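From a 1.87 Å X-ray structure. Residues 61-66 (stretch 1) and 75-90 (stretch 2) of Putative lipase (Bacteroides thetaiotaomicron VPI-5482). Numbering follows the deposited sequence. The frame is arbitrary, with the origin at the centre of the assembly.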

ATOM      1  N   PRO A  61       6.776 -40.787  27.297  1.00  5.89           N
ATOM      2  CA  PRO A  61       5.545 -40.169  26.807  1.00  7.15           C
ATOM      3  C   PRO A  61       4.258 -40.543  27.541  1.00  7.50           C
ATOM      4  O   PRO A  61       3.982 -41.716  27.776  1.00  7.93           O
ATOM      5  N   PHE A  62       3.484 -39.530  27.911  1.00  6.47           N
ATOM      6  CA  PHE A  62       2.187 -39.738  28.540  1.00  6.37           C
ATOM      7  C   PHE A  62       1.269 -39.187  27.444  1.00  6.94           C
ATOM      8  O   PHE A  62       1.067 -37.976  27.334  1.00  4.50           O
ATOM      9  N   VAL A  63       0.734 -40.085  26.624  1.00  5.27           N
ATOM     10  CA  VAL A  63      -0.098 -39.694  25.487  1.00  7.69           C
ATOM     11  C   VAL A  63      -1.599 -39.703  25.726  1.00  8.30           C
ATOM     12  O   VAL A  63      -2.171 -40.710  26.146  1.00  9.27           O
ATOM     13  N   TYR A  64      -2.239 -38.576  25.428  1.00  5.71           N
ATOM     14  CA  TYR A  64      -3.673 -38.447  25.620  1.00  6.54           C
ATOM     15  C   TYR A  64      -4.431 -38.121  24.340  1.00  7.16           C
ATOM     16  O   TYR A  64      -5.661 -38.091  24.330  1.00  5.38           O
ATOM     17  N   GLY A  65      -3.694 -37.897  23.256  1.00  7.71           N
ATOM     18  CA  GLY A  65      -4.337 -37.590  21.991  1.00  6.47           C
ATOM     19  C   GLY A  65      -5.259 -38.711  21.545  1.00  7.86           C
ATOM     20  O   GLY A  65      -4.926 -39.890  21.662  1.00  6.28           O
ATOM     21  N   ILE A  66      -6.425 -38.342  21.031  1.00  6.55           N
ATOM     22  CA  ILE A  66      -7.397 -39.320  20.565  1.00  7.22           C
ATOM     23  C   ILE A  66      -7.958 -38.902  19.212  1.00  8.04           C
ATOM     24  O   ILE A  66      -8.231 -37.724  18.981  1.00  6.66           O
ATOM     25  N   PRO A  75      -8.937 -29.398  27.844  1.00  6.53           N
ATOM     26  CA  PRO A  75      -9.052 -29.424  29.306  1.00  6.09           C
ATOM     27  C   PRO A  75      -9.173 -30.852  29.851  1.00  6.29           C
ATOM     28  O   PRO A  75      -8.530 -31.201  30.841  1.00  6.10           O
ATOM     29  N   ARG A  76      -9.999 -31.671  29.204  1.00  5.40           N
ATOM     30  CA  ARG A  76     -10.196 -33.053  29.643  1.00  7.42           C
ATOM     31  C   ARG A  76      -8.898 -33.850  29.573  1.00  6.21           C
ATOM     32  O   ARG A  76      -8.584 -34.620  30.481  1.00  5.75           O
ATOM     33  N   GLN A  77      -8.149 -33.675  28.490  1.00  5.47           N
ATOM     34  CA  GLN A  77      -6.890 -34.392  28.351  1.00  5.15           C
ATOM     35  C   GLN A  77      -5.877 -33.885  29.377  1.00  4.18           C
ATOM     36  O   GLN A  77      -5.113 -34.666  29.938  1.00  5.23           O
ATOM     37  N   ALA A  78      -5.878 -32.578  29.627  1.00  5.41           N
ATOM     38  CA  ALA A  78      -4.954 -31.997  30.598  1.00  6.39           C
ATOM     39  C   ALA A  78      -5.297 -32.502  31.996  1.00  7.02           C
ATOM     40  O   ALA A  78      -4.411 -32.804  32.795  1.00  6.60           O
ATOM     41  N   GLU A  79      -6.590 -32.586  32.282  1.00  7.99           N
ATOM     42  CA  GLU A  79      -7.061 -33.061  33.582  1.00  9.39           C
ATOM     43  C   GLU A  79      -6.679 -34.518  33.809  1.00  9.10           C
ATOM     44  O   GLU A  79      -6.290 -34.898  34.914  1.00  8.03           O
ATOM     45  N   LYS A  80      -6.789 -35.333  32.763  1.00  7.89           N
ATOM     46  CA  LYS A  80      -6.453 -36.743  32.882  1.00  9.90           C
ATOM     47  C   LYS A  80      -4.950 -36.890  33.093  1.00  8.74           C
ATOM     48  O   LYS A  80      -4.502 -37.737  33.866  1.00 10.37           O
ATOM     49  N   LEU A  81      -4.176 -36.058  32.406  1.00  6.96           N
ATOM     50  CA  LEU A  81      -2.726 -36.079  32.540  1.00  7.16           C
ATOM     51  C   LEU A  81      -2.351 -35.743  33.982  1.00  7.48           C
ATOM     52  O   LEU A  81      -1.513 -36.412  34.584  1.00  9.06           O
ATOM     53  N   LYS A  82      -2.979 -34.707  34.532  1.00  8.35           N
ATOM     54  CA  LYS A  82      -2.714 -34.280  35.906  1.00  9.44           C
ATOM     55  C   LYS A  82      -3.049 -35.411  36.875  1.00 10.06           C
ATOM     56  O   LYS A  82      -2.260 -35.748  37.762  1.00 11.21           O
ATOM     57  N   LYS A  83      -4.223 -35.999  36.691  1.00  9.78           N
ATOM     58  CA  LYS A  83      -4.687 -37.088  37.542  1.00 11.80           C
ATOM     59  C   LYS A  83      -3.758 -38.301  37.536  1.00 11.64           C
ATOM     60  O   LYS A  83      -3.354 -38.794  38.589  1.00  9.77           O
ATOM     61  N   GLU A  84      -3.412 -38.774  36.346  1.00 10.44           N
ATOM     62  CA  GLU A  84      -2.577 -39.960  36.227  1.00 11.29           C
ATOM     63  C   GLU A  84      -1.067 -39.765  36.358  1.00 11.63           C
ATOM     64  O   GLU A  84      -0.373 -40.677  36.803  1.00 11.22           O
ATOM     65  N   HIS A  85      -0.553 -38.593  35.986  1.00 10.72           N
ATOM     66  CA  HIS A  85       0.890 -38.358  36.055  1.00 11.33           C
ATOM     67  C   HIS A  85       1.302 -36.973  36.546  1.00 11.59           C
ATOM     68  O   HIS A  85       2.421 -36.526  36.285  1.00 12.47           O
ATOM     69  N   GLY A  86       0.406 -36.305  37.259  1.00 11.33           N
ATOM     70  CA  GLY A  86       0.699 -34.974  37.759  1.00 14.27           C
ATOM     71  C   GLY A  86       2.066 -34.793  38.395  1.00 14.73           C
ATOM     72  O   GLY A  86       2.757 -33.815  38.112  1.00 15.34           O
ATOM     73  N   GLY A  87       2.466 -35.732  39.246  1.00 15.05           N
ATOM     74  CA  GLY A  87       3.752 -35.612  39.912  1.00 15.04           C
ATOM     75  C   GLY A  87       4.958 -36.080  39.122  1.00 15.40           C
ATOM     76  O   GLY A  87       6.087 -35.967  39.597  1.00 15.62           O
ATOM     77  N   GLU A  88       4.729 -36.600  37.921  1.00 14.31           N
ATOM     78  CA  GLU A  88       5.819 -37.096  37.080  1.00 15.71           C
ATOM     79  C   GLU A  88       6.122 -36.215  35.870  1.00 13.21           C
ATOM     80  O   GLU A  88       7.278 -36.064  35.479  1.00 12.42           O
ATOM     81  N   VAL A  89       5.081 -35.645  35.274  1.00 11.60           N
ATOM     82  CA  VAL A  89       5.247 -34.835  34.067  1.00  9.19           C
ATOM     83  C   VAL A  89       6.135 -33.600  34.220  1.00  9.27           C
ATOM     84  O   VAL A  89       6.063 -32.885  35.223  1.00  8.88           O
ATOM     85  N   ASP A  90       6.980 -33.370  33.216  1.00  8.20           N
ATOM     86  CA  ASP A  90       7.904 -32.235  33.199  1.00  8.44           C
ATOM     87  C   ASP A  90       7.499 -31.164  32.197  1.00  7.73           C
ATOM     88  O   ASP A  90       7.694 -29.976  32.435  1.00  6.47           O
TER

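Stretch 1 leaves its strand after Val63 and crosses beside the helix of stretch 2, and two aromatic residues supply most of stretch 1's share of the contact. The alternation of the strand sends Phe62 toward the helix and Val63 away from it; Tyr64, just beyond the strand, points toward the helix again.

Tyr64 covers the most surface. With chi1 in m and chi2 at -83°, its ring lies along the helix, one face over the backbone at Gln77 O and Leu81 N. A flat ring suits this place because it can come close to a helix backbone whose N and O are already paired, Leu81 N donating to Gln77 O at 3.0 Å. Leu81 (chi1 t, chi2 p) brings CD1 to 3.5 Å from Tyr64 CE2, while the aliphatic part of the extended Lys80 places CG 3.6 Å from Tyr64 CE1. The phenol then reaches Glu84, whose CA-to-CB bond points toward stretch 1: Tyr64 OH donates a short hydrogen bond to Glu84 OE1, 2.6 Å, giving an apolar ring a polar tip.

Phe62, also m, is buried and purely apolar. Its ring stacks face-to-face on that of His85 (chi1 m), centroids 3.7 Å apart and planes only 5° from parallel. The imidazole is fixed from within its own stretch, His85 ND1 donating to Glu88 OE2 at 2.9 Å. Phe62 CB also meets Leu81 CD1 at 3.8 Å, so one leucine methyl serves both aromatics, and Phe62 CD2 lies 4.3 Å from Val89 CB.

At the other end, Arg76 starts sideways, but its long chain brings NH2 to 3.4 Å from Ile66 CD1. One water bridges the stretches, donating to Tyr64 O and accepting from Arg76 NH2, each at 2.8 Å. Gln77 OE1 approaches Tyr64 O to 3.2 Å, but both are acceptors and no hydrogen bond forms; OE1 is satisfied elsewhere in the structure.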

ATOM      1  CB  PRO A  61       5.509 -40.627  25.358  1.00  6.61           C
ATOM      2  CG  PRO A  61       5.963 -42.062  25.491  1.00  6.72           C
ATOM      3  CD  PRO A  61       7.103 -41.995  26.512  1.00  6.15           C
ATOM      4  CB  PHE A  62       2.062 -38.920  29.831  1.00  6.71           C
ATOM      5  CG  PHE A  62       3.065 -39.298  30.895  1.00  8.78           C
ATOM      6  CD1 PHE A  62       3.338 -40.637  31.177  1.00  9.27           C
ATOM      7  CD2 PHE A  62       3.708 -38.316  31.640  1.00  7.67           C
ATOM      8  CE1 PHE A  62       4.236 -40.985  32.188  1.00  7.43           C
ATOM      9  CE2 PHE A  62       4.607 -38.654  32.653  1.00  9.81           C
ATOM     10  CZ  PHE A  62       4.870 -39.993  32.925  1.00  8.68           C
ATOM     11  CB  VAL A  63       0.209 -40.593  24.267  1.00  8.09           C
ATOM     12  CG1 VAL A  63      -0.557 -40.108  23.051  1.00  8.60           C
ATOM     13  CG2 VAL A  63       1.706 -40.603  23.998  1.00  8.67           C
ATOM     14  CB  TYR A  64      -3.935 -37.396  26.704  1.00  6.79           C
ATOM     15  CG  TYR A  64      -3.493 -37.904  28.053  1.00  9.05           C
ATOM     16  CD1 TYR A  64      -4.321 -38.733  28.805  1.00  8.94           C
ATOM     17  CD2 TYR A  64      -2.201 -37.670  28.517  1.00  8.50           C
ATOM     18  CE1 TYR A  64      -3.871 -39.325  29.982  1.00 11.19           C
ATOM     19  CE2 TYR A  64      -1.740 -38.257  29.694  1.00 10.77           C
ATOM     20  CZ  TYR A  64      -2.580 -39.086  30.417  1.00 12.68           C
ATOM     21  OH  TYR A  64      -2.120 -39.703  31.561  1.00 14.39           O
ATOM     22  CB  ILE A  66      -8.554 -39.468  21.574  1.00  9.19           C
ATOM     23  CG1 ILE A  66      -8.025 -40.108  22.863  1.00  8.68           C
ATOM     24  CG2 ILE A  66      -9.675 -40.309  20.969  1.00  8.38           C
ATOM     25  CD1 ILE A  66      -9.016 -40.092  24.012  1.00 14.50           C
ATOM     26  CB  PRO A  75     -10.311 -28.597  29.566  1.00  7.46           C
ATOM     27  CG  PRO A  75     -10.246 -27.571  28.472  1.00  6.67           C
ATOM     28  CD  PRO A  75      -9.879 -28.420  27.266  1.00  6.94           C
ATOM     29  CB  ARG A  76     -11.245 -33.757  28.782  1.00  8.63           C
ATOM     30  CG  ARG A  76     -11.534 -35.190  29.226  1.00 12.48           C
ATOM     31  CD  ARG A  76     -12.293 -35.968  28.154  1.00 15.11           C
ATOM     32  NE  ARG A  76     -11.440 -36.281  27.008  1.00 14.68           N
ATOM     33  CZ  ARG A  76     -10.500 -37.221  27.007  1.00 14.70           C
ATOM     34  NH1 ARG A  76     -10.287 -37.955  28.092  1.00 15.43           N
ATOM     35  NH2 ARG A  76      -9.761 -37.418  25.926  1.00 13.83           N
ATOM     36  CB  GLN A  77      -6.338 -34.240  26.927  1.00  3.23           C
ATOM     37  CG  GLN A  77      -7.073 -35.095  25.885  1.00  3.13           C
ATOM     38  CD  GLN A  77      -6.443 -35.009  24.501  1.00  4.45           C
ATOM     39  OE1 GLN A  77      -5.220 -34.941  24.368  1.00  5.47           O
ATOM     40  NE2 GLN A  77      -7.277 -35.036  23.461  1.00  2.46           N
ATOM     41  CB  ALA A  78      -5.034 -30.474  30.558  1.00  6.70           C
ATOM     42  CB  GLU A  79      -8.582 -32.906  33.680  1.00 11.58           C
ATOM     43  CG  GLU A  79      -9.047 -31.501  34.024  1.00 18.60           C
ATOM     44  CD  GLU A  79     -10.498 -31.259  33.647  1.00 23.44           C
ATOM     45  OE1 GLU A  79     -11.311 -32.201  33.761  1.00 28.81           O
ATOM     46  OE2 GLU A  79     -10.825 -30.121  33.246  1.00 26.55           O
ATOM     47  CB  LYS A  80      -6.902 -37.512  31.635  1.00 11.06           C
ATOM     48  CG  LYS A  80      -6.983 -39.016  31.854  1.00 16.08           C
ATOM     49  CD  LYS A  80      -7.540 -39.747  30.642  1.00 17.37           C
ATOM     50  CE  LYS A  80      -7.666 -41.236  30.934  1.00 21.09           C
ATOM     51  NZ  LYS A  80      -8.057 -42.029  29.735  1.00 22.06           N
ATOM     52  CB  LEU A  81      -2.097 -35.056  31.588  1.00  6.92           C
ATOM     53  CG  LEU A  81      -0.605 -34.757  31.736  1.00  9.62           C
ATOM     54  CD1 LEU A  81       0.213 -35.999  31.427  1.00  8.47           C
ATOM     55  CD2 LEU A  81      -0.226 -33.620  30.792  1.00  8.07           C
ATOM     56  CB  LYS A  82      -3.561 -33.050  36.253  1.00 11.55           C
ATOM     57  CG  LYS A  82      -3.257 -32.428  37.621  1.00 14.99           C
ATOM     58  CD  LYS A  82      -1.877 -31.782  37.634  1.00 16.76           C
ATOM     59  CE  LYS A  82      -1.516 -31.206  38.999  1.00 19.43           C
ATOM     60  NZ  LYS A  82      -2.431 -30.121  39.432  1.00 22.21           N
ATOM     61  CB  LYS A  83      -6.086 -37.530  37.101  1.00 12.93           C
ATOM     62  CG  LYS A  83      -6.626 -38.739  37.854  1.00 19.17           C
ATOM     63  CD  LYS A  83      -7.888 -39.284  37.194  1.00 22.97           C
ATOM     64  CE  LYS A  83      -8.316 -40.603  37.824  1.00 27.27           C
ATOM     65  NZ  LYS A  83      -9.510 -41.200  37.146  1.00 28.01           N
ATOM     66  CB  GLU A  84      -2.886 -40.667  34.906  1.00 11.25           C
ATOM     67  CG  GLU A  84      -4.381 -40.829  34.639  1.00 13.08           C
ATOM     68  CD  GLU A  84      -4.670 -41.591  33.362  1.00 13.53           C
ATOM     69  OE1 GLU A  84      -3.906 -41.427  32.392  1.00 13.93           O
ATOM     70  OE2 GLU A  84      -5.665 -42.342  33.325  1.00 16.33           O
ATOM     71  CB  HIS A  85       1.511 -38.593  34.677  1.00 11.42           C
ATOM     72  CG  HIS A  85       1.260 -39.963  34.131  1.00 12.07           C
ATOM     73  ND1 HIS A  85       1.820 -41.095  34.680  1.00 10.66           N
ATOM     74  CD2 HIS A  85       0.482 -40.386  33.106  1.00 11.26           C
ATOM     75  CE1 HIS A  85       1.399 -42.158  34.018  1.00 11.75           C
ATOM     76  NE2 HIS A  85       0.587 -41.755  33.059  1.00 13.53           N
ATOM     77  CB  GLU A  88       5.491 -38.496  36.549  1.00 18.94           C
ATOM     78  CG  GLU A  88       5.100 -39.522  37.591  1.00 25.53           C
ATOM     79  CD  GLU A  88       4.611 -40.819  36.960  1.00 27.54           C
ATOM     80  OE1 GLU A  88       5.416 -41.502  36.290  1.00 30.51           O
ATOM     81  OE2 GLU A  88       3.419 -41.149  37.129  1.00 28.13           O
ATOM     82  CB  VAL A  89       3.864 -34.425  33.490  1.00  8.19           C
ATOM     83  CG1 VAL A  89       3.232 -33.336  34.342  1.00  9.07           C
ATOM     84  CG2 VAL A  89       4.018 -33.983  32.041  1.00  7.16           C
ATOM     85  CB  ASP A  90       9.322 -32.699  32.849  1.00  8.06           C
ATOM     86  CG  ASP A  90       9.888 -33.653  33.867  1.00 11.05           C
ATOM     87  OD1 ASP A  90       9.826 -33.330  35.072  1.00 11.31           O
ATOM     88  OD2 ASP A  90      10.400 -34.718  33.461  1.00 10.58           O
TER
HETATM   89  O   HOH W   1      -7.368 -38.706  26.486  1.00 12.30           O